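Local coordinates for protein CCMAN5 (Cellulosimicrobium cellulans, PDB 2XSG) that probably hydrolyses alpha-mannosidic linkages in glycans as a family 92 glycoside hydrolase with a bound calcium ion, at residues A136-R148 against E269-T282. Sequence-based numbering, arbitrary orientation.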
ATOM      1  N   ALA A 136     -15.170 -17.902  16.648  1.00  5.84           N
ATOM      2  CA  ALA A 136     -13.795 -17.457  16.601  1.00  5.25           C
ATOM      3  C   ALA A 136     -13.738 -15.940  16.694  1.00  4.73           C
ATOM      4  O   ALA A 136     -14.411 -15.234  15.953  1.00  4.61           O
ATOM      5  CB  ALA A 136     -13.143 -17.934  15.338  1.00  5.11           C
ATOM      6  N   GLU A 137     -12.919 -15.452  17.614  1.00  3.93           N
ATOM      7  CA  GLU A 137     -12.621 -14.036  17.704  1.00  3.46           C
ATOM      8  C   GLU A 137     -11.092 -13.847  17.690  1.00  3.15           C
ATOM      9  O   GLU A 137     -10.375 -14.513  18.437  1.00  2.65           O
ATOM     10  CB  GLU A 137     -13.160 -13.475  19.013  1.00  3.89           C
ATOM     11  CG  GLU A 137     -14.673 -13.400  19.139  1.00  3.76           C
ATOM     12  CD  GLU A 137     -15.093 -13.171  20.573  1.00  3.02           C
ATOM     13  OE1 GLU A 137     -15.414 -12.033  20.921  1.00  2.00           O
ATOM     14  OE2 GLU A 137     -15.044 -14.126  21.373  1.00  4.37           O
ATOM     15  N   VAL A 138     -10.602 -12.955  16.833  1.00  2.60           N
ATOM     16  CA  VAL A 138      -9.204 -12.522  16.886  1.00  2.00           C
ATOM     17  C   VAL A 138      -9.116 -10.991  17.039  1.00  2.22           C
ATOM     18  O   VAL A 138     -10.032 -10.255  16.630  1.00  2.00           O
ATOM     19  CB  VAL A 138      -8.385 -13.006  15.650  1.00  2.03           C
ATOM     20  CG1 VAL A 138      -8.360 -14.536  15.594  1.00  2.00           C
ATOM     21  CG2 VAL A 138      -8.966 -12.460  14.320  1.00  2.00           C
ATOM     22  N   ALA A 139      -8.029 -10.530  17.666  1.00  2.00           N
ATOM     23  CA  ALA A 139      -7.663  -9.121  17.686  1.00  2.00           C
ATOM     24  C   ALA A 139      -6.145  -9.000  17.527  1.00  2.00           C
ATOM     25  O   ALA A 139      -5.430  -9.998  17.662  1.00  2.00           O
ATOM     26  CB  ALA A 139      -8.109  -8.472  18.986  1.00  2.00           C
ATOM     27  N   ALA A 140      -5.660  -7.786  17.275  1.00  2.28           N
ATOM     28  CA  ALA A 140      -4.222  -7.558  17.084  1.00  3.29           C
ATOM     29  C   ALA A 140      -3.685  -6.367  17.846  1.00  4.45           C
ATOM     30  O   ALA A 140      -4.376  -5.361  17.988  1.00  4.72           O
ATOM     31  CB  ALA A 140      -3.904  -7.379  15.589  1.00  3.15           C
ATOM     32  N   ALA A 141      -2.444  -6.493  18.319  1.00  4.91           N
ATOM     33  CA  ALA A 141      -1.618  -5.351  18.679  1.00  5.41           C
ATOM     34  C   ALA A 141      -0.532  -5.264  17.619  1.00  5.30           C
ATOM     35  O   ALA A 141      -0.525  -6.089  16.703  1.00  6.44           O
ATOM     36  CB  ALA A 141      -1.010  -5.533  20.066  1.00  5.21           C
ATOM     37  N   THR A 142       0.374  -4.285  17.742  1.00  4.84           N
ATOM     38  CA  THR A 142       1.444  -4.033  16.765  1.00  3.98           C
ATOM     39  C   THR A 142       2.148  -5.321  16.338  1.00  4.21           C
ATOM     40  O   THR A 142       2.291  -5.597  15.129  1.00  3.85           O
ATOM     41  CB  THR A 142       2.503  -3.016  17.323  1.00  4.43           C
ATOM     42  OG1 THR A 142       1.845  -1.811  17.732  1.00  5.19           O
ATOM     43  CG2 THR A 142       3.569  -2.665  16.290  1.00  2.23           C
ATOM     44  N   ARG A 143       2.575  -6.110  17.327  1.00  3.43           N
ATOM     45  CA  ARG A 143       3.404  -7.289  17.057  1.00  3.05           C
ATOM     46  C   ARG A 143       2.673  -8.601  17.334  1.00  3.22           C
ATOM     47  O   ARG A 143       3.240  -9.670  17.109  1.00  3.26           O
ATOM     48  CB  ARG A 143       4.704  -7.235  17.883  1.00  3.33           C
ATOM     49  CG  ARG A 143       5.562  -5.998  17.626  1.00  2.91           C
ATOM     50  CD  ARG A 143       6.655  -5.764  18.687  1.00  2.00           C
ATOM     51  NE  ARG A 143       7.294  -4.472  18.433  1.00  2.00           N
ATOM     52  CZ  ARG A 143       6.823  -3.288  18.795  1.00  2.37           C
ATOM     53  NH1 ARG A 143       7.500  -2.193  18.465  1.00  3.24           N
ATOM     54  NH2 ARG A 143       5.691  -3.183  19.499  1.00  2.64           N
ATOM     55  N   SER A 144       1.425  -8.525  17.809  1.00  2.54           N
ATOM     56  CA  SER A 144       0.756  -9.703  18.355  1.00  3.15           C
ATOM     57  C   SER A 144      -0.624  -9.961  17.771  1.00  3.43           C
ATOM     58  O   SER A 144      -1.359  -9.032  17.433  1.00  3.00           O
ATOM     59  CB  SER A 144       0.582  -9.587  19.872  1.00  3.51           C
ATOM     60  OG  SER A 144       1.809  -9.392  20.535  1.00  4.24           O
ATOM     61  N   GLY A 145      -0.969 -11.239  17.687  1.00  3.11           N
ATOM     62  CA  GLY A 145      -2.316 -11.649  17.359  1.00  3.61           C
ATOM     63  C   GLY A 145      -2.877 -12.464  18.499  1.00  3.87           C
ATOM     64  O   GLY A 145      -2.221 -13.398  18.980  1.00  4.41           O
ATOM     65  N   VAL A 146      -4.082 -12.115  18.942  1.00  3.73           N
ATOM     66  CA  VAL A 146      -4.728 -12.867  20.015  1.00  3.66           C
ATOM     67  C   VAL A 146      -5.984 -13.503  19.502  1.00  3.62           C
ATOM     68  O   VAL A 146      -6.678 -12.914  18.654  1.00  3.73           O
ATOM     69  CB  VAL A 146      -5.002 -12.036  21.311  1.00  3.52           C
ATOM     70  CG1 VAL A 146      -3.697 -11.576  21.887  1.00  2.00           C
ATOM     71  CG2 VAL A 146      -5.949 -10.840  21.052  1.00  3.12           C
ATOM     72  N   HIS A 147      -6.239 -14.705  20.017  1.00  3.54           N
ATOM     73  CA  HIS A 147      -7.360 -15.562  19.630  1.00  4.27           C
ATOM     74  C   HIS A 147      -8.205 -15.925  20.857  1.00  4.94           C
ATOM     75  O   HIS A 147      -7.659 -16.247  21.937  1.00  4.14           O
ATOM     76  CB  HIS A 147      -6.848 -16.878  19.054  1.00  4.56           C
ATOM     77  CG  HIS A 147      -5.935 -16.728  17.877  1.00  4.54           C
ATOM     78  ND1 HIS A 147      -6.194 -17.322  16.659  1.00  5.06           N
ATOM     79  CD2 HIS A 147      -4.748 -16.089  17.741  1.00  5.03           C
ATOM     80  CE1 HIS A 147      -5.224 -17.031  15.813  1.00  4.31           C
ATOM     81  NE2 HIS A 147      -4.332 -16.286  16.442  1.00  6.90           N
ATOM     82  N   ARG A 148      -9.526 -15.877  20.678  1.00  4.59           N
ATOM     83  CA  ARG A 148     -10.482 -16.484  21.620  1.00  5.28           C
ATOM     84  C   ARG A 148     -11.500 -17.351  20.870  1.00  5.20           C
ATOM     85  O   ARG A 148     -12.228 -16.848  19.993  1.00  5.21           O
ATOM     86  CB  ARG A 148     -11.214 -15.410  22.440  1.00  4.87           C
ATOM     87  CG  ARG A 148     -12.133 -15.985  23.511  1.00  4.42           C
ATOM     88  CD  ARG A 148     -12.655 -14.900  24.418  1.00  5.64           C
ATOM     89  NE  ARG A 148     -13.353 -13.842  23.674  1.00  5.99           N
ATOM     90  CZ  ARG A 148     -13.575 -12.630  24.165  1.00  7.25           C
ATOM     91  NH1 ARG A 148     -13.134 -12.327  25.389  1.00  6.62           N
ATOM     92  NH2 ARG A 148     -14.219 -11.717  23.443  1.00  6.99           N
ATOM     93  N   GLU A 269       3.824  -5.998  25.376  1.00  8.06           N
ATOM     94  CA  GLU A 269       2.628  -5.641  24.627  1.00  8.04           C
ATOM     95  C   GLU A 269       1.320  -6.100  25.272  1.00  8.23           C
ATOM     96  O   GLU A 269       0.342  -5.346  25.321  1.00  7.46           O
ATOM     97  CB  GLU A 269       2.731  -6.260  23.229  1.00  8.43           C
ATOM     98  CG  GLU A 269       2.114  -5.440  22.164  1.00  9.34           C
ATOM     99  CD  GLU A 269       2.661  -5.763  20.781  1.00  9.94           C
ATOM    100  OE1 GLU A 269       2.368  -6.872  20.272  1.00  7.35           O
ATOM    101  OE2 GLU A 269       3.345  -4.885  20.207  1.00  6.82           O
ATOM    102  N   LEU A 270       1.311  -7.344  25.752  1.00  8.10           N
ATOM    103  CA  LEU A 270       0.090  -7.993  26.206  1.00  8.55           C
ATOM    104  C   LEU A 270      -0.012  -8.155  27.728  1.00  9.07           C
ATOM    105  O   LEU A 270      -1.124  -8.168  28.273  1.00 10.11           O
ATOM    106  CB  LEU A 270      -0.059  -9.363  25.541  1.00  7.50           C
ATOM    107  CG  LEU A 270       0.019  -9.410  24.012  1.00  7.40           C
ATOM    108  CD1 LEU A 270      -0.238 -10.832  23.541  1.00  6.86           C
ATOM    109  CD2 LEU A 270      -0.920  -8.419  23.329  1.00  5.38           C
ATOM    110  N   GLY A 271       1.128  -8.280  28.395  1.00  9.80           N
ATOM    111  CA  GLY A 271       1.190  -8.554  29.833  1.00 10.23           C
ATOM    112  C   GLY A 271       0.147  -9.576  30.245  1.00 10.24           C
ATOM    113  O   GLY A 271       0.048 -10.642  29.634  1.00  9.94           O
ATOM    114  N   ASP A 272      -0.644  -9.231  31.265  1.00 10.52           N
ATOM    115  CA  ASP A 272      -1.765 -10.073  31.723  1.00 10.69           C
ATOM    116  C   ASP A 272      -3.116  -9.494  31.308  1.00 10.06           C
ATOM    117  O   ASP A 272      -4.160  -9.874  31.844  1.00  9.78           O
ATOM    118  CB  ASP A 272      -1.729 -10.268  33.253  1.00 11.85           C
ATOM    119  CG  ASP A 272      -0.436 -10.907  33.745  1.00 13.69           C
ATOM    120  OD1 ASP A 272      -0.035 -11.981  33.245  1.00 16.18           O
ATOM    121  OD2 ASP A 272       0.184 -10.330  34.657  1.00 17.52           O
ATOM    122  N   LEU A 273      -3.103  -8.575  30.348  1.00  9.01           N
ATOM    123  CA  LEU A 273      -4.340  -8.033  29.808  1.00  8.02           C
ATOM    124  C   LEU A 273      -5.209  -9.123  29.209  1.00  7.44           C
ATOM    125  O   LEU A 273      -4.713 -10.110  28.662  1.00  7.08           O
ATOM    126  CB  LEU A 273      -4.069  -6.936  28.767  1.00  8.18           C
ATOM    127  CG  LEU A 273      -3.177  -5.750  29.171  1.00  7.67           C
ATOM    128  CD1 LEU A 273      -2.950  -4.859  27.980  1.00  9.04           C
ATOM    129  CD2 LEU A 273      -3.713  -4.952  30.374  1.00  9.53           C
ATOM    130  N   SER A 274      -6.517  -8.933  29.349  1.00  6.68           N
ATOM    131  CA  SER A 274      -7.519  -9.824  28.779  1.00  5.99           C
ATOM    132  C   SER A 274      -7.657  -9.577  27.270  1.00  5.54           C
ATOM    133  O   SER A 274      -7.233  -8.527  26.754  1.00  4.51           O
ATOM    134  CB  SER A 274      -8.870  -9.560  29.451  1.00  5.94           C
ATOM    135  OG  SER A 274      -9.307  -8.247  29.123  1.00  5.51           O
ATOM    136  N   PHE A 275      -8.254 -10.549  26.575  1.00  4.78           N
ATOM    137  CA  PHE A 275      -8.583 -10.405  25.158  1.00  4.80           C
ATOM    138  C   PHE A 275      -9.340  -9.094  24.880  1.00  4.45           C
ATOM    139  O   PHE A 275      -8.940  -8.322  24.016  1.00  3.13           O
ATOM    140  CB  PHE A 275      -9.379 -11.619  24.676  1.00  4.27           C
ATOM    141  CG  PHE A 275      -9.735 -11.583  23.214  1.00  5.79           C
ATOM    142  CD1 PHE A 275     -10.894 -10.933  22.776  1.00  6.64           C
ATOM    143  CD2 PHE A 275      -8.927 -12.217  22.273  1.00  6.01           C
ATOM    144  CE1 PHE A 275     -11.230 -10.891  21.413  1.00  5.98           C
ATOM    145  CE2 PHE A 275      -9.248 -12.194  20.922  1.00  6.99           C
ATOM    146  CZ  PHE A 275     -10.412 -11.528  20.486  1.00  7.94           C
ATOM    147  N   ASP A 276     -10.416  -8.855  25.637  1.00  4.76           N
ATOM    148  CA  ASP A 276     -11.257  -7.661  25.470  1.00  5.78           C
ATOM    149  C   ASP A 276     -10.477  -6.361  25.581  1.00  5.99           C
ATOM    150  O   ASP A 276     -10.710  -5.433  24.784  1.00  6.87           O
ATOM    151  CB  ASP A 276     -12.424  -7.644  26.483  1.00  6.07           C
ATOM    152  CG  ASP A 276     -13.507  -8.658  26.153  1.00  8.59           C
ATOM    153  OD1 ASP A 276     -13.457  -9.266  25.063  1.00 10.24           O
ATOM    154  OD2 ASP A 276     -14.412  -8.853  26.998  1.00 10.14           O
ATOM    155  N   ALA A 277      -9.567  -6.294  26.562  1.00  5.06           N
ATOM    156  CA  ALA A 277      -8.734  -5.102  26.787  1.00  5.08           C
ATOM    157  C   ALA A 277      -7.685  -4.889  25.695  1.00  5.08           C
ATOM    158  O   ALA A 277      -7.397  -3.755  25.338  1.00  5.19           O
ATOM    159  CB  ALA A 277      -8.065  -5.133  28.173  1.00  4.07           C
ATOM    160  N   ILE A 278      -7.112  -5.970  25.184  1.00  4.75           N
ATOM    161  CA  ILE A 278      -6.215  -5.861  24.033  1.00  5.84           C
ATOM    162  C   ILE A 278      -6.975  -5.393  22.789  1.00  6.01           C
ATOM    163  O   ILE A 278      -6.515  -4.502  22.077  1.00  6.86           O
ATOM    164  CB  ILE A 278      -5.439  -7.187  23.766  1.00  5.63           C
ATOM    165  CG1 ILE A 278      -4.550  -7.538  24.967  1.00  4.68           C
ATOM    166  CG2 ILE A 278      -4.599  -7.074  22.495  1.00  7.21           C
ATOM    167  CD1 ILE A 278      -4.182  -9.063  25.072  1.00  3.44           C
ATOM    168  N   ARG A 279      -8.148  -5.975  22.542  1.00  6.80           N
ATOM    169  CA  ARG A 279      -8.997  -5.553  21.419  1.00  6.83           C
ATOM    170  C   ARG A 279      -9.403  -4.090  21.582  1.00  6.83           C
ATOM    171  O   ARG A 279      -9.314  -3.308  20.634  1.00  6.59           O
ATOM    172  CB  ARG A 279     -10.244  -6.424  21.323  1.00  6.75           C
ATOM    173  CG  ARG A 279     -11.116  -6.181  20.066  1.00  8.35           C
ATOM    174  CD  ARG A 279     -12.525  -6.799  20.235  1.00 11.83           C
ATOM    175  NE  ARG A 279     -13.104  -6.270  21.467  1.00 14.01           N
ATOM    176  CZ  ARG A 279     -13.858  -6.938  22.328  1.00 14.91           C
ATOM    177  NH1 ARG A 279     -14.193  -8.217  22.109  1.00 15.32           N
ATOM    178  NH2 ARG A 279     -14.275  -6.302  23.421  1.00 11.97           N
ATOM    179  N   ASP A 280      -9.850  -3.737  22.787  1.00  7.44           N
ATOM    180  CA  ASP A 280     -10.310  -2.378  23.078  1.00  7.77           C
ATOM    181  C   ASP A 280      -9.191  -1.363  22.885  1.00  7.79           C
ATOM    182  O   ASP A 280      -9.408  -0.278  22.330  1.00  8.15           O
ATOM    183  CB  ASP A 280     -10.843  -2.285  24.510  1.00  7.90           C
ATOM    184  CG  ASP A 280     -12.199  -2.974  24.698  1.00  8.94           C
ATOM    185  OD1 ASP A 280     -12.794  -3.476  23.716  1.00 11.12           O
ATOM    186  OD2 ASP A 280     -12.684  -2.994  25.847  1.00  8.26           O
ATOM    187  N   ARG A 281      -7.997  -1.697  23.371  1.00  7.69           N
ATOM    188  CA  ARG A 281      -6.855  -0.777  23.265  1.00  7.74           C
ATOM    189  C   ARG A 281      -6.434  -0.522  21.817  1.00  7.31           C
ATOM    190  O   ARG A 281      -6.046   0.596  21.455  1.00  7.07           O
ATOM    191  CB  ARG A 281      -5.678  -1.264  24.094  1.00  7.90           C
ATOM    192  CG  ARG A 281      -4.473  -0.349  24.037  1.00  9.37           C
ATOM    193  CD  ARG A 281      -3.274  -0.980  24.723  1.00 11.52           C
ATOM    194  NE  ARG A 281      -2.845  -2.201  24.041  1.00  9.95           N
ATOM    195  CZ  ARG A 281      -1.889  -3.020  24.479  1.00  9.96           C
ATOM    196  NH1 ARG A 281      -1.249  -2.764  25.614  1.00  6.73           N
ATOM    197  NH2 ARG A 281      -1.578  -4.107  23.777  1.00  8.76           N
ATOM    198  N   THR A 282      -6.522  -1.548  20.977  1.00  6.77           N
ATOM    199  CA  THR A 282      -6.186  -1.348  19.572  1.00  6.38           C
ATOM    200  C   THR A 282      -7.256  -0.507  18.882  1.00  6.01           C
ATOM    201  O   THR A 282      -6.925   0.303  18.013  1.00  6.03           O
ATOM    202  CB  THR A 282      -5.943  -2.657  18.843  1.00  6.08           C
ATOM    203  OG1 THR A 282      -4.856  -3.339  19.481  1.00  6.13           O
ATOM    204  CG2 THR A 282      -5.580  -2.390  17.401  1.00  6.09           C
TER
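Phe-275 and Val-146 form the apolar centre. CG2 of Val-146 lies 3.5 Å from CD2 of the ring, while CG1 meets the CD1 atoms of Leu-270 and Ile-278. With CG anti to the backbone N (chi1 -178°), the Phe-275 ring is carried to the strands, and its CZ comes within 3.7 Å of Glu-137 CB. Ala-139 CB is 3.8 Å from Arg-279 CB, a close approach consistent with the small side chain there.

Arg-148 lies over one ring face: its CB makes a CH-pi contact, and Phe-275 CD1 faces the centre of the guanidinium. The two planes are 40° apart. The same guanidinium grips Glu-137 side-on through NE and NH2, and NH1 and NH2 both reach Asp-276 OD1, NH2 at 3.0 Å. A leucine at Arg-148 would probably leave both carboxylates without this shared partner and uncover part of the ring.

At the hairpin turn, the Glu-269 carboxylate takes Ser-144 OG (2.6 Å) and Arg-143 N on OE1, and Arg-143 NH2 (3.0 Å) on OE2. Arg-143 NE turns to Thr-326 O. Thr-282 OG1 donates to Ala-140 O at 2.6 Å.

Strands 133-140 and 144-150 are a beta hairpin in the large antiparallel sheet of the N-terminal domain. Packed on it are two consecutive helices, 259-270 and 275-290, joined by a type II' beta turn, consistent with the helical connection between the beta-sandwich and catalytic domains of family 92 enzymes.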